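Local coordinates for putative carboxynorspermidine decarboxylase protein (PDB 3MT1) that probably catalyses the pyridoxal 5'-phosphate-dependent decarboxylation of carboxynorspermidine and carboxyspermidine to norspermidine and spermidine, at residues F170-E181 against F212-Y223. Sequence-based numbering, arbitrary orientation.
Sequences FGLFDRMLGEIE and FSARLRAFSDRY
R215 reaches across from 212-223 and sits as a knob in the hole between D174, L177, G178 and E181, and two carboxylates meet the edge of its guanidinium. R215 NE donates to D174 OD1 at 2.8 Å and R215 NH2 to E181 OE1 at 2.7 Å; both acceptors lie close to the guanidinium plane and are approached nearly along their C-O bonds. The D174 carboxylate stands steeply to that plane, at 78°. Meanwhile L177 CD2 sits over the middle of one guanidinium face, 3.5 Å from R215 CZ, so the group is gripped at its edge and packed on one face. The arginine chain leaves with CG anti to the backbone N, and the bend at chi2 turns the guanidinium toward E181. A methionine here would probably leave D174 without its cross-helix mate and free to turn, and E181 OE1 without its charged donor, though OE2 would still be held.

The other oxygen of E181 is shared: Y223 OH donates to the anti lone pair of E181 OE2 (2.8 Å), and R222 NH1 forms a salt bridge to the same oxygen whose hydrogen bond is weak and bent. D174, R215, E181 and R222 thus make one ionic network. Alongside the network, L177 CD1 packs on F219 CD2 at 3.7 Å, while at the start of the pair the F212 ring turns its edge to the face of F173 in an offset edge-to-face contact, planes at 61°. F170 CE1 lies 3.5 Å from F212 CA.

Further out, V24 of helix 11-28 packs against F212 and L216, and I227 of strand 226-229 against F219. The two segments run nearly parallel, 8° apart with axes 11.3 Å from each other, as neighbouring outer helices of the eight-stranded alpha/beta (TIM) barrel of class-II Orn/Lys/Arg decarboxylases.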
loop_
_atom_site.group_PDB
_atom_site.type_symbol
_atom_site.label_atom_id
_atom_site.label_comp_id
_atom_site.label_asym_id
_atom_site.label_seq_id
_atom_site.Cartn_x
_atom_site.Cartn_y
_atom_site.Cartn_z
ATOM N N PHE B 170 -17.933 19.850 17.765
ATOM C CA PHE B 170 -19.282 19.396 18.047
ATOM C C PHE B 170 -20.310 20.234 17.314
ATOM O O PHE B 170 -21.281 19.693 16.760
ATOM C CB PHE B 170 -19.577 19.449 19.528
ATOM C CG PHE B 170 -21.032 19.296 19.845
ATOM C CD1 PHE B 170 -21.683 18.077 19.607
ATOM C CD2 PHE B 170 -21.751 20.362 20.367
ATOM C CE1 PHE B 170 -23.028 17.926 19.875
ATOM C CE2 PHE B 170 -23.114 20.225 20.667
ATOM C CZ PHE B 170 -23.753 19.002 20.418
ATOM N N GLY B 171 -20.090 21.554 17.323
ATOM C CA GLY B 171 -20.944 22.494 16.621
ATOM C C GLY B 171 -21.204 22.070 15.182
ATOM O O GLY B 171 -22.363 22.134 14.719
ATOM N N LEU B 172 -20.142 21.628 14.479
ATOM C CA LEU B 172 -20.250 21.232 13.071
ATOM C C LEU B 172 -21.027 19.955 12.906
ATOM O O LEU B 172 -21.884 19.875 12.020
ATOM C CB LEU B 172 -18.885 21.097 12.389
ATOM C CG LEU B 172 -18.934 20.430 11.001
ATOM C CD1 LEU B 172 -19.639 21.294 9.954
ATOM C CD2 LEU B 172 -17.536 20.046 10.523
ATOM N N PHE B 173 -20.718 18.956 13.738
ATOM C CA PHE B 173 -21.536 17.739 13.801
ATOM C C PHE B 173 -23.005 18.100 14.064
ATOM O O PHE B 173 -23.921 17.593 13.393
ATOM C CB PHE B 173 -21.042 16.748 14.871
ATOM C CG PHE B 173 -22.023 15.643 15.151
ATOM C CD1 PHE B 173 -22.216 14.614 14.234
ATOM C CD2 PHE B 173 -22.806 15.655 16.306
ATOM C CE1 PHE B 173 -23.145 13.609 14.473
ATOM C CE2 PHE B 173 -23.750 14.637 16.555
ATOM C CZ PHE B 173 -23.913 13.621 15.635
ATOM N N ASP B 174 -23.233 18.994 15.024
ATOM C CA ASP B 174 -24.610 19.379 15.326
ATOM C C ASP B 174 -25.395 19.872 14.106
ATOM O O ASP B 174 -26.557 19.474 13.916
ATOM C CB ASP B 174 -24.717 20.413 16.438
ATOM C CG ASP B 174 -26.162 20.795 16.700
ATOM O OD1 ASP B 174 -26.999 19.849 16.812
ATOM O OD2 ASP B 174 -26.463 22.022 16.739
ATOM N N ARG B 175 -24.759 20.716 13.288
ATOM C CA ARG B 175 -25.389 21.187 12.065
ATOM C C ARG B 175 -25.619 20.100 11.036
ATOM O O ARG B 175 -26.625 20.103 10.351
ATOM C CB ARG B 175 -24.592 22.331 11.460
ATOM C CG ARG B 175 -24.528 23.455 12.421
ATOM C CD ARG B 175 -24.212 24.735 11.765
ATOM N NE ARG B 175 -24.386 25.817 12.716
ATOM C CZ ARG B 175 -25.481 26.564 12.789
ATOM N NH1 ARG B 175 -26.491 26.330 11.951
ATOM N NH2 ARG B 175 -25.552 27.548 13.689
HETATM N N MSE B 176 -24.696 19.152 10.940
HETATM C CA MSE B 176 -24.810 18.096 9.933
HETATM C C MSE B 176 -25.951 17.151 10.258
HETATM O O MSE B 176 -26.691 16.713 9.375
HETATM C CB MSE B 176 -23.502 17.358 9.841
HETATM C CG MSE B 176 -22.379 18.303 9.653
HETATM SE SE MSE B 176 -21.737 18.221 7.859
HETATM C CE MSE B 176 -20.246 17.028 8.285
ATOM N N LEU B 177 -26.099 16.859 11.543
ATOM C CA LEU B 177 -27.214 16.089 12.006
ATOM C C LEU B 177 -28.527 16.851 11.731
ATOM O O LEU B 177 -29.582 16.249 11.477
ATOM C CB LEU B 177 -27.036 15.805 13.495
ATOM C CG LEU B 177 -28.024 14.817 14.084
ATOM C CD1 LEU B 177 -27.989 13.472 13.335
ATOM C CD2 LEU B 177 -27.764 14.657 15.570
ATOM N N GLY B 178 -28.443 18.178 11.767
ATOM C CA GLY B 178 -29.597 19.022 11.513
ATOM C C GLY B 178 -30.063 18.909 10.079
ATOM O O GLY B 178 -31.253 18.743 9.835
ATOM N N GLU B 179 -29.128 18.987 9.132
ATOM C CA GLU B 179 -29.457 18.868 7.700
ATOM C C GLU B 179 -29.917 17.459 7.320
ATOM O O GLU B 179 -30.614 17.274 6.310
ATOM C CB GLU B 179 -28.313 19.367 6.786
ATOM C CG GLU B 179 -28.586 20.802 6.226
ATOM C CD GLU B 179 -27.452 21.385 5.361
ATOM O OE1 GLU B 179 -26.262 21.027 5.569
ATOM O OE2 GLU B 179 -27.765 22.215 4.476
ATOM N N ILE B 180 -29.540 16.483 8.143
ATOM C CA ILE B 180 -30.013 15.102 8.004
ATOM C C ILE B 180 -31.534 14.952 8.286
ATOM O O ILE B 180 -32.255 14.276 7.539
ATOM C CB ILE B 180 -29.173 14.166 8.884
ATOM C CG1 ILE B 180 -27.800 13.960 8.243
ATOM C CG2 ILE B 180 -29.898 12.830 9.144
ATOM C CD1 ILE B 180 -26.787 13.200 9.118
ATOM N N GLU B 181 -32.011 15.604 9.345
ATOM C CA GLU B 181 -33.440 15.606 9.691
ATOM C C GLU B 181 -34.305 16.218 8.587
ATOM O O GLU B 181 -35.342 15.684 8.233
ATOM C CB GLU B 181 -33.671 16.325 11.034
ATOM C CG GLU B 181 -32.970 15.626 12.233
ATOM C CD GLU B 181 -33.271 16.262 13.593
ATOM O OE1 GLU B 181 -32.297 16.656 14.280
ATOM O OE2 GLU B 181 -34.472 16.348 13.980
ATOM N N PHE B 212 -22.756 16.249 23.383
ATOM C CA PHE B 212 -22.876 15.314 22.252
ATOM C C PHE B 212 -23.767 14.080 22.526
ATOM O O PHE B 212 -24.538 13.678 21.653
ATOM C CB PHE B 212 -21.468 14.905 21.835
ATOM C CG PHE B 212 -21.405 13.755 20.896
ATOM C CD1 PHE B 212 -21.645 13.928 19.540
ATOM C CD2 PHE B 212 -21.033 12.492 21.356
ATOM C CE1 PHE B 212 -21.544 12.866 18.653
ATOM C CE2 PHE B 212 -20.941 11.422 20.478
ATOM C CZ PHE B 212 -21.188 11.613 19.116
ATOM N N SER B 213 -23.628 13.495 23.721
ATOM C CA SER B 213 -24.527 12.445 24.222
ATOM C C SER B 213 -25.973 12.901 24.293
ATOM O O SER B 213 -26.885 12.151 23.946
ATOM C CB SER B 213 -24.117 12.005 25.626
ATOM O OG SER B 213 -22.902 11.272 25.589
ATOM N N ALA B 214 -26.167 14.135 24.751
ATOM C CA ALA B 214 -27.498 14.716 24.917
ATOM C C ALA B 214 -28.141 14.965 23.558
ATOM O O ALA B 214 -29.345 14.818 23.387
ATOM C CB ALA B 214 -27.402 15.998 25.694
ATOM N N ARG B 215 -27.325 15.340 22.588
ATOM C CA ARG B 215 -27.811 15.560 21.240
ATOM C C ARG B 215 -28.176 14.214 20.579
ATOM O O ARG B 215 -29.129 14.145 19.793
ATOM C CB ARG B 215 -26.767 16.341 20.421
ATOM C CG ARG B 215 -27.157 16.585 18.982
ATOM C CD ARG B 215 -28.341 17.562 18.871
ATOM N NE ARG B 215 -28.791 17.774 17.484
ATOM C CZ ARG B 215 -29.822 17.136 16.923
ATOM N NH1 ARG B 215 -30.511 16.233 17.608
ATOM N NH2 ARG B 215 -30.166 17.398 15.675
ATOM N N LEU B 216 -27.408 13.165 20.905
ATOM C CA LEU B 216 -27.688 11.812 20.458
ATOM C C LEU B 216 -29.023 11.332 21.036
ATOM O O LEU B 216 -29.878 10.819 20.302
ATOM C CB LEU B 216 -26.525 10.860 20.810
ATOM C CG LEU B 216 -25.173 11.016 20.052
ATOM C CD1 LEU B 216 -24.098 10.051 20.496
ATOM C CD2 LEU B 216 -25.344 10.902 18.571
ATOM N N ARG B 217 -29.216 11.540 22.342
ATOM C CA ARG B 217 -30.469 11.188 23.000
ATOM C C ARG B 217 -31.688 11.773 22.283
ATOM O O ARG B 217 -32.670 11.070 22.028
ATOM C CB ARG B 217 -30.467 11.638 24.463
ATOM C CG ARG B 217 -29.947 10.596 25.453
ATOM C CD ARG B 217 -30.911 10.344 26.625
ATOM N NE ARG B 217 -30.362 9.340 27.537
ATOM C CZ ARG B 217 -30.502 8.021 27.396
ATOM N NH1 ARG B 217 -31.190 7.511 26.384
ATOM N NH2 ARG B 217 -29.944 7.191 28.268
ATOM N N ALA B 218 -31.608 13.061 21.961
ATOM C CA ALA B 218 -32.746 13.797 21.406
ATOM C C ALA B 218 -33.119 13.325 19.987
ATOM O O ALA B 218 -34.296 13.264 19.615
ATOM C CB ALA B 218 -32.474 15.283 21.438
ATOM N N PHE B 219 -32.116 12.985 19.197
ATOM C CA PHE B 219 -32.376 12.441 17.886
ATOM C C PHE B 219 -33.049 11.080 18.034
ATOM O O PHE B 219 -34.030 10.798 17.362
ATOM C CB PHE B 219 -31.081 12.292 17.107
ATOM C CG PHE B 219 -31.277 11.782 15.724
ATOM C CD1 PHE B 219 -31.342 10.414 15.479
ATOM C CD2 PHE B 219 -31.394 12.671 14.655
ATOM C CE1 PHE B 219 -31.530 9.940 14.190
ATOM C CE2 PHE B 219 -31.589 12.214 13.363
ATOM C CZ PHE B 219 -31.657 10.844 13.123
ATOM N N SER B 220 -32.516 10.244 18.917
ATOM C CA SER B 220 -33.043 8.914 19.126
ATOM C C SER B 220 -34.437 8.970 19.745
ATOM O O SER B 220 -35.273 8.117 19.457
ATOM C CB SER B 220 -32.091 8.111 20.009
ATOM O OG SER B 220 -32.744 6.976 20.556
ATOM N N ASP B 221 -34.682 9.971 20.591
ATOM C CA ASP B 221 -35.991 10.138 21.243
ATOM C C ASP B 221 -37.055 10.605 20.250
ATOM O O ASP B 221 -38.088 9.966 20.088
ATOM C CB ASP B 221 -35.901 11.102 22.435
ATOM C CG ASP B 221 -35.469 10.410 23.727
ATOM O OD1 ASP B 221 -35.330 9.165 23.745
ATOM O OD2 ASP B 221 -35.268 11.112 24.741
ATOM N N ARG B 222 -36.783 11.712 19.576
ATOM C CA ARG B 222 -37.655 12.229 18.539
ATOM C C ARG B 222 -38.071 11.131 17.554
ATOM O O ARG B 222 -39.259 10.938 17.317
ATOM C CB ARG B 222 -36.966 13.396 17.805
ATOM C CG ARG B 222 -37.672 13.870 16.535
ATOM C CD ARG B 222 -37.017 15.087 15.946
ATOM N NE ARG B 222 -37.498 16.298 16.589
ATOM C CZ ARG B 222 -37.429 17.512 16.046
ATOM N NH1 ARG B 222 -36.897 17.691 14.837
ATOM N NH2 ARG B 222 -37.897 18.551 16.717
ATOM N N TYR B 223 -37.102 10.400 17.001
ATOM C CA TYR B 223 -37.402 9.479 15.896
ATOM C C TYR B 223 -37.717 8.031 16.288
ATOM O O TYR B 223 -38.141 7.243 15.439
ATOM C CB TYR B 223 -36.320 9.562 14.808
ATOM C CG TYR B 223 -36.255 10.933 14.154
ATOM C CD1 TYR B 223 -37.233 11.335 13.236
ATOM C CD2 TYR B 223 -35.238 11.840 14.471
ATOM C CE1 TYR B 223 -37.195 12.586 12.650
ATOM C CE2 TYR B 223 -35.191 13.097 13.882
ATOM C CZ TYR B 223 -36.170 13.465 12.972
ATOM O OH TYR B 223 -36.150 14.720 12.391
#